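303aa long hypothetical esterase (Sulfolobus tokodaii, PDB 3AIN) probably hydrolyses carboxylic esters, as a thermostable, dimeric carboxylesterase of the hormone-sensitive-lipase-like family with an alpha/beta hydrolase fold. Local coordinates at residues T206-D211 with L265-E270; T259-P264 with G287-I292. The protein carries 1 engineered substitution. All blocks are in the same frame, centred on the assembly; numbering follows the deposited sequence.

Interaction 1. Residues T206-D211 with L265-E270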
loop_
_atom_site.group_PDB
_atom_site.type_symbol
_atom_site.label_atom_id
_atom_site.label_comp_id
_atom_site.label_asym_id
_atom_site.label_seq_id
_atom_site.Cartn_x
_atom_site.Cartn_y
_atom_site.Cartn_z
ATOM N N THR A 206 -20.537 -13.012 5.901
ATOM C CA THR A 206 -19.267 -12.519 6.450
ATOM C C THR A 206 -19.424 -11.643 7.690
ATOM O O THR A 206 -20.363 -10.880 7.811
ATOM C CB THR A 206 -18.345 -11.797 5.425
ATOM O OG1 THR A 206 -18.988 -10.607 4.950
ATOM C CG2 THR A 206 -18.023 -12.740 4.209
ATOM N N LYS A 207 -18.436 -11.688 8.562
ATOM C CA LYS A 207 -18.468 -10.886 9.765
ATOM C C LYS A 207 -18.425 -9.393 9.414
ATOM O O LYS A 207 -19.128 -8.591 10.039
ATOM C CB LYS A 207 -17.317 -11.286 10.689
ATOM C CG LYS A 207 -17.238 -10.421 11.958
ATOM C CD LYS A 207 -16.971 -11.274 13.182
ATOM C CE LYS A 207 -16.935 -10.420 14.448
ATOM N NZ LYS A 207 -18.126 -10.683 15.299
ATOM N N SER A 208 -17.624 -9.022 8.418
ATOM C CA SER A 208 -17.586 -7.602 8.000
ATOM C C SER A 208 -18.943 -7.091 7.515
ATOM O O SER A 208 -19.298 -5.924 7.738
ATOM C CB SER A 208 -16.458 -7.330 6.981
ATOM O OG SER A 208 -16.702 -8.016 5.753
ATOM N N LEU A 209 -19.745 -7.943 6.885
ATOM C CA LEU A 209 -21.070 -7.503 6.412
ATOM C C LEU A 209 -21.914 -7.086 7.624
ATOM O O LEU A 209 -22.602 -6.066 7.604
ATOM C CB LEU A 209 -21.769 -8.665 5.672
ATOM C CG LEU A 209 -23.243 -8.398 5.340
ATOM C CD1 LEU A 209 -23.354 -7.319 4.266
ATOM C CD2 LEU A 209 -23.853 -9.702 4.814
ATOM N N TYR A 210 -21.870 -7.870 8.692
ATOM C CA TYR A 210 -22.679 -7.536 9.874
ATOM C C TYR A 210 -22.071 -6.401 10.709
ATOM O O TYR A 210 -22.797 -5.526 11.195
ATOM C CB TYR A 210 -22.912 -8.785 10.746
ATOM C CG TYR A 210 -23.865 -9.749 10.096
ATOM C CD1 TYR A 210 -25.244 -9.602 10.254
ATOM C CD2 TYR A 210 -23.408 -10.712 9.198
ATOM C CE1 TYR A 210 -26.144 -10.459 9.610
ATOM C CE2 TYR A 210 -24.289 -11.484 8.463
ATOM C CZ TYR A 210 -25.657 -11.401 8.719
ATOM O OH TYR A 210 -26.525 -12.190 8.015
ATOM N N ASP A 211 -20.747 -6.383 10.834
ATOM C CA ASP A 211 -20.077 -5.356 11.645
ATOM C C ASP A 211 -20.228 -3.999 10.977
ATOM O O ASP A 211 -20.256 -2.973 11.661
ATOM C CB ASP A 211 -18.579 -5.656 11.776
ATOM C CG ASP A 211 -18.261 -6.750 12.796
ATOM O OD1 ASP A 211 -19.155 -7.195 13.535
ATOM O OD2 ASP A 211 -17.084 -7.151 12.841
ATOM N N LEU A 265 -17.831 -5.082 2.562
ATOM C CA LEU A 265 -17.206 -5.979 1.562
ATOM C C LEU A 265 -15.796 -6.433 1.928
ATOM O O LEU A 265 -15.120 -7.099 1.114
ATOM C CB LEU A 265 -17.123 -5.312 0.182
ATOM C CG LEU A 265 -18.392 -4.778 -0.494
ATOM C CD1 LEU A 265 -18.189 -4.505 -1.999
ATOM C CD2 LEU A 265 -19.613 -5.590 -0.253
ATOM N N ARG A 266 -15.277 -5.982 3.076
ATOM C CA ARG A 266 -13.873 -6.257 3.395
ATOM C C ARG A 266 -13.582 -7.758 3.315
ATOM O O ARG A 266 -12.576 -8.173 2.709
ATOM C CB ARG A 266 -13.541 -5.759 4.800
ATOM C CG ARG A 266 -12.066 -5.833 5.148
ATOM C CD ARG A 266 -11.899 -5.551 6.657
ATOM N NE ARG A 266 -12.422 -6.669 7.443
ATOM C CZ ARG A 266 -13.097 -6.555 8.586
ATOM N NH1 ARG A 266 -13.363 -5.359 9.097
ATOM N NH2 ARG A 266 -13.535 -7.648 9.217
ATOM N N ASP A 267 -14.314 -8.548 4.090
ATOM C CA ASP A 267 -13.951 -9.961 4.189
ATOM C C ASP A 267 -13.993 -10.646 2.815
ATOM O O ASP A 267 -13.142 -11.481 2.497
ATOM C CB ASP A 267 -14.828 -10.695 5.204
ATOM C CG ASP A 267 -14.574 -10.231 6.630
ATOM O OD1 ASP A 267 -13.608 -9.476 6.864
ATOM O OD2 ASP A 267 -15.273 -10.718 7.534
ATOM N N GLN A 268 -15.015 -10.387 2.023
ATOM C CA GLN A 268 -15.082 -11.072 0.734
ATOM C C GLN A 268 -13.963 -10.646 -0.219
ATOM O O GLN A 268 -13.490 -11.450 -1.015
ATOM C CB GLN A 268 -16.480 -10.943 0.097
ATOM C CG GLN A 268 -16.822 -9.546 -0.359
ATOM C CD GLN A 268 -18.229 -9.484 -0.913
ATOM O OE1 GLN A 268 -19.214 -9.672 -0.192
ATOM N NE2 GLN A 268 -18.318 -9.379 -2.207
ATOM N N GLY A 269 -13.509 -9.394 -0.133
ATOM C CA GLY A 269 -12.279 -9.018 -0.859
ATOM C C GLY A 269 -11.098 -9.881 -0.472
ATOM O O GLY A 269 -10.305 -10.251 -1.330
ATOM N N GLU A 270 -10.833 -9.943 0.832
ATOM C CA GLU A 270 -9.757 -10.793 1.322
ATOM C C GLU A 270 -9.925 -12.221 0.807
ATOM O O GLU A 270 -8.921 -12.895 0.501
ATOM C CB GLU A 270 -9.711 -10.759 2.861
ATOM C CG GLU A 270 -9.294 -9.393 3.428
ATOM C CD GLU A 270 -9.069 -9.453 4.941
ATOM O OE1 GLU A 270 -8.681 -10.530 5.437
ATOM O OE2 GLU A 270 -9.175 -8.407 5.591
HETATM O O HOH W 1 -17.531 -9.157 2.935
#
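Ser208 and Asp267 grip each other twice where the first turns of two helices meet. Asp267 N donates to Ser208 OG at 3.0 Å, and Ser208 N returns a bond to Asp267 OD2, 65° out of the carboxylate plane. Ser208 OG reaches back because it is tucked between its own backbone N and carbonyl carbon (chi1 66°); there it also bonds Pro264 O. This is the tight part, round the buried Ser208: its CB comes within 3.5 Å of Asp267 CG and also sits over one face of the Arg266 guanidinium, near its rim. Within helix 266-278 that guanidinium forms a salt bridge, NH2 to Asp267 OD1 (3.0 Å), while its NH1 bonds Glu261 O. The short helical segments 207-211 and 266-270 run nearly antiparallel, at 162°; helix 266-278 is the crossover helix between strands 255-260 and 283-288 of the alpha/beta hydrolase fold. The side chains of Thr206, an N-cap, and Asp267 slide past each other in opposite directions, CB to CB 3.7 Å; Thr206 OG1, also bonded to Asp203, takes a hydrogen bond from a water that in turn accepts from Gln268 N. Toward solvent the contact thins out: exposed Lys207 touches Asp267 OD2 through CB and carries its amine away.

Interaction 2. Residues T259-P264 with G287-I292. Engineered in segment 287-292: Gly287 (natural residue Arg).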
loop_
_atom_site.group_PDB
_atom_site.type_symbol
_atom_site.label_atom_id
_atom_site.label_comp_id
_atom_site.label_asym_id
_atom_site.label_seq_id
_atom_site.Cartn_x
_atom_site.Cartn_y
_atom_site.Cartn_z
ATOM N N THR A 259 -8.613 -3.532 0.244
ATOM C CA THR A 259 -9.859 -3.539 1.004
ATOM C C THR A 259 -9.821 -2.411 2.016
ATOM O O THR A 259 -8.785 -1.772 2.213
ATOM C CB THR A 259 -10.081 -4.860 1.744
ATOM O OG1 THR A 259 -8.938 -5.148 2.566
ATOM C CG2 THR A 259 -10.325 -6.017 0.760
ATOM N N ALA A 260 -11.002 -2.065 2.526
ATOM C CA ALA A 260 -11.122 -0.989 3.523
ATOM C C ALA A 260 -11.619 -1.587 4.836
ATOM O O ALA A 260 -12.509 -2.438 4.838
ATOM C CB ALA A 260 -12.121 0.075 3.008
ATOM N N GLU A 261 -11.058 -1.114 5.953
ATOM C CA GLU A 261 -11.345 -1.683 7.263
ATOM C C GLU A 261 -12.846 -1.658 7.609
ATOM O O GLU A 261 -13.407 -2.667 8.034
ATOM C CB GLU A 261 -10.538 -0.956 8.341
ATOM C CG GLU A 261 -10.834 -1.519 9.739
ATOM C CD GLU A 261 -9.931 -0.929 10.825
ATOM O OE1 GLU A 261 -9.430 0.196 10.656
ATOM O OE2 GLU A 261 -9.874 -1.533 11.909
ATOM N N HIS A 262 -13.489 -0.518 7.400
ATOM C CA HIS A 262 -14.876 -0.347 7.848
ATOM C C HIS A 262 -15.842 -0.561 6.687
ATOM O O HIS A 262 -16.761 0.217 6.489
ATOM C CB HIS A 262 -15.074 1.066 8.409
ATOM C CG HIS A 262 -14.168 1.386 9.556
ATOM N ND1 HIS A 262 -14.106 0.597 10.687
ATOM C CD2 HIS A 262 -13.199 2.324 9.698
ATOM C CE1 HIS A 262 -13.121 1.018 11.461
ATOM N NE2 HIS A 262 -12.624 2.123 10.933
ATOM N N ASP A 263 -15.657 -1.636 5.947
ATOM C CA ASP A 263 -16.380 -1.859 4.684
ATOM C C ASP A 263 -17.093 -3.198 4.818
ATOM O O ASP A 263 -16.448 -4.208 5.188
ATOM C CB ASP A 263 -15.344 -1.955 3.565
ATOM C CG ASP A 263 -15.948 -2.053 2.187
ATOM O OD1 ASP A 263 -17.137 -2.453 2.038
ATOM O OD2 ASP A 263 -15.125 -2.001 1.224
ATOM N N PRO A 264 -18.423 -3.237 4.597
ATOM C CA PRO A 264 -19.051 -4.553 4.644
ATOM C C PRO A 264 -18.445 -5.562 3.647
ATOM O O PRO A 264 -18.589 -6.774 3.863
ATOM C CB PRO A 264 -20.534 -4.265 4.312
ATOM C CG PRO A 264 -20.490 -3.007 3.499
ATOM C CD PRO A 264 -19.386 -2.196 4.171
ATOM N N GLY A 287 -5.067 -4.230 3.294
ATOM C CA GLY A 287 -6.238 -3.626 3.970
ATOM C C GLY A 287 -5.873 -2.237 4.444
ATOM O O GLY A 287 -4.995 -2.052 5.295
ATOM N N PHE A 288 -6.546 -1.228 3.904
ATOM C CA PHE A 288 -6.336 0.118 4.379
ATOM C C PHE A 288 -7.222 0.367 5.609
ATOM O O PHE A 288 -8.410 0.166 5.567
ATOM C CB PHE A 288 -6.679 1.113 3.258
ATOM C CG PHE A 288 -5.541 1.337 2.291
ATOM C CD1 PHE A 288 -4.950 2.595 2.171
ATOM C CD2 PHE A 288 -5.147 0.323 1.419
ATOM C CE1 PHE A 288 -3.866 2.796 1.300
ATOM C CE2 PHE A 288 -4.041 0.513 0.550
ATOM C CZ PHE A 288 -3.426 1.753 0.479
ATOM N N ASN A 289 -6.577 0.618 6.734
ATOM C CA ASN A 289 -7.276 0.836 7.994
ATOM C C ASN A 289 -7.912 2.224 8.092
ATOM O O ASN A 289 -7.552 3.125 7.361
ATOM C CB ASN A 289 -6.330 0.562 9.158
ATOM C CG ASN A 289 -5.831 -0.889 9.171
ATOM O OD1 ASN A 289 -4.618 -1.162 9.296
ATOM N ND2 ASN A 289 -6.753 -1.823 9.038
ATOM N N ASN A 290 -8.912 2.342 8.972
ATOM C CA ASN A 290 -9.494 3.639 9.346
ATOM C C ASN A 290 -10.329 4.299 8.242
ATOM O O ASN A 290 -10.508 5.527 8.236
ATOM C CB ASN A 290 -8.397 4.597 9.840
ATOM C CG ASN A 290 -7.455 3.936 10.827
ATOM O OD1 ASN A 290 -6.252 3.776 10.549
ATOM N ND2 ASN A 290 -8.016 3.426 11.924
ATOM N N VAL A 291 -10.644 3.531 7.196
ATOM C CA VAL A 291 -11.349 4.073 6.028
ATOM C C VAL A 291 -12.558 3.220 5.655
ATOM O O VAL A 291 -12.715 2.106 6.132
ATOM C CB VAL A 291 -10.416 4.226 4.780
ATOM C CG1 VAL A 291 -9.332 5.263 5.070
ATOM C CG2 VAL A 291 -9.783 2.894 4.340
ATOM N N ILE A 292 -13.444 3.797 4.845
ATOM C CA ILE A 292 -14.720 3.179 4.492
ATOM C C ILE A 292 -14.738 2.870 3.001
ATOM O O ILE A 292 -13.862 3.318 2.251
ATOM C CB ILE A 292 -15.872 4.198 4.753
ATOM C CG1 ILE A 292 -15.629 5.486 3.973
ATOM C CG2 ILE A 292 -15.975 4.441 6.258
ATOM C CD1 ILE A 292 -16.851 6.402 3.881
#
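Backbone hydrogen bonds zip Thr259-Ala260 to Gly287-Phe288 as parallel strands. Phe288 N donates to Thr259 O at 2.9 Å, and Glu261 N to Phe288 O at 3.0 Å; Ala260 CA adds a C-H...O contact to the same Phe288 carbonyl. Farther along, His262 N donates to Val291 O almost head-on (C=O...N 172°, 3.0 Å). One side-chain bond joins them: Asn290 N gives its hydrogen to Glu261 OE1 at 2.8 Å, on the anti lone pair. The Glu261 chain gets there stretched out, CG anti to the backbone N (chi1 179°), and crosses the Asn289 side chain with carboxylate and amide planes 64° apart; Asn289 OD1 bonds Ser285 OG of the second subunit. These strands are the two ends of a beta-alpha-beta crossover, with helix 266-278 between them, at the edge of the hydrolase sheet; Gly287 and Phe288 carry that sheet into the second subunit by antiparallel pairing. With an alanine at the Glu261 site, Asn290 N would probably lose its carboxylate acceptor and the loop at Asn289-Asn290 would be freer to shift. Apolar packing is light: Ala260 CB meets Val291 CG2 at 3.9 Å, and Ile292 CG2 brushes His262 CB. The imidazole has Glu261 CG over one face, while its CD2 lies 3.6 Å from Val291 O. Thr259 OG1 lies 3.4 Å from the CA of Gly287, an engineered replacement for arginine.

Both contacts involve the beta-alpha-beta unit of strand 255-260, helix 266-278 and strand 283-288: interaction 2 joins its strands and the loops after them, while interaction 1 sets the start of its helix against helix 207-212, outside the unit. Both are partly buried, their centres about 17 to 18 Å from the centre of the chain. Backbone pairing dominates interaction 2; side-chain to backbone bonds and charge dominate interaction 1. They meet directly, their centres 10 Å apart, and helix 207-212 is thereby tied to the loop leaving strand 255-260. The second subunit is met mainly at 287-290, whereas in interaction 1 Glu270 alone packs against it.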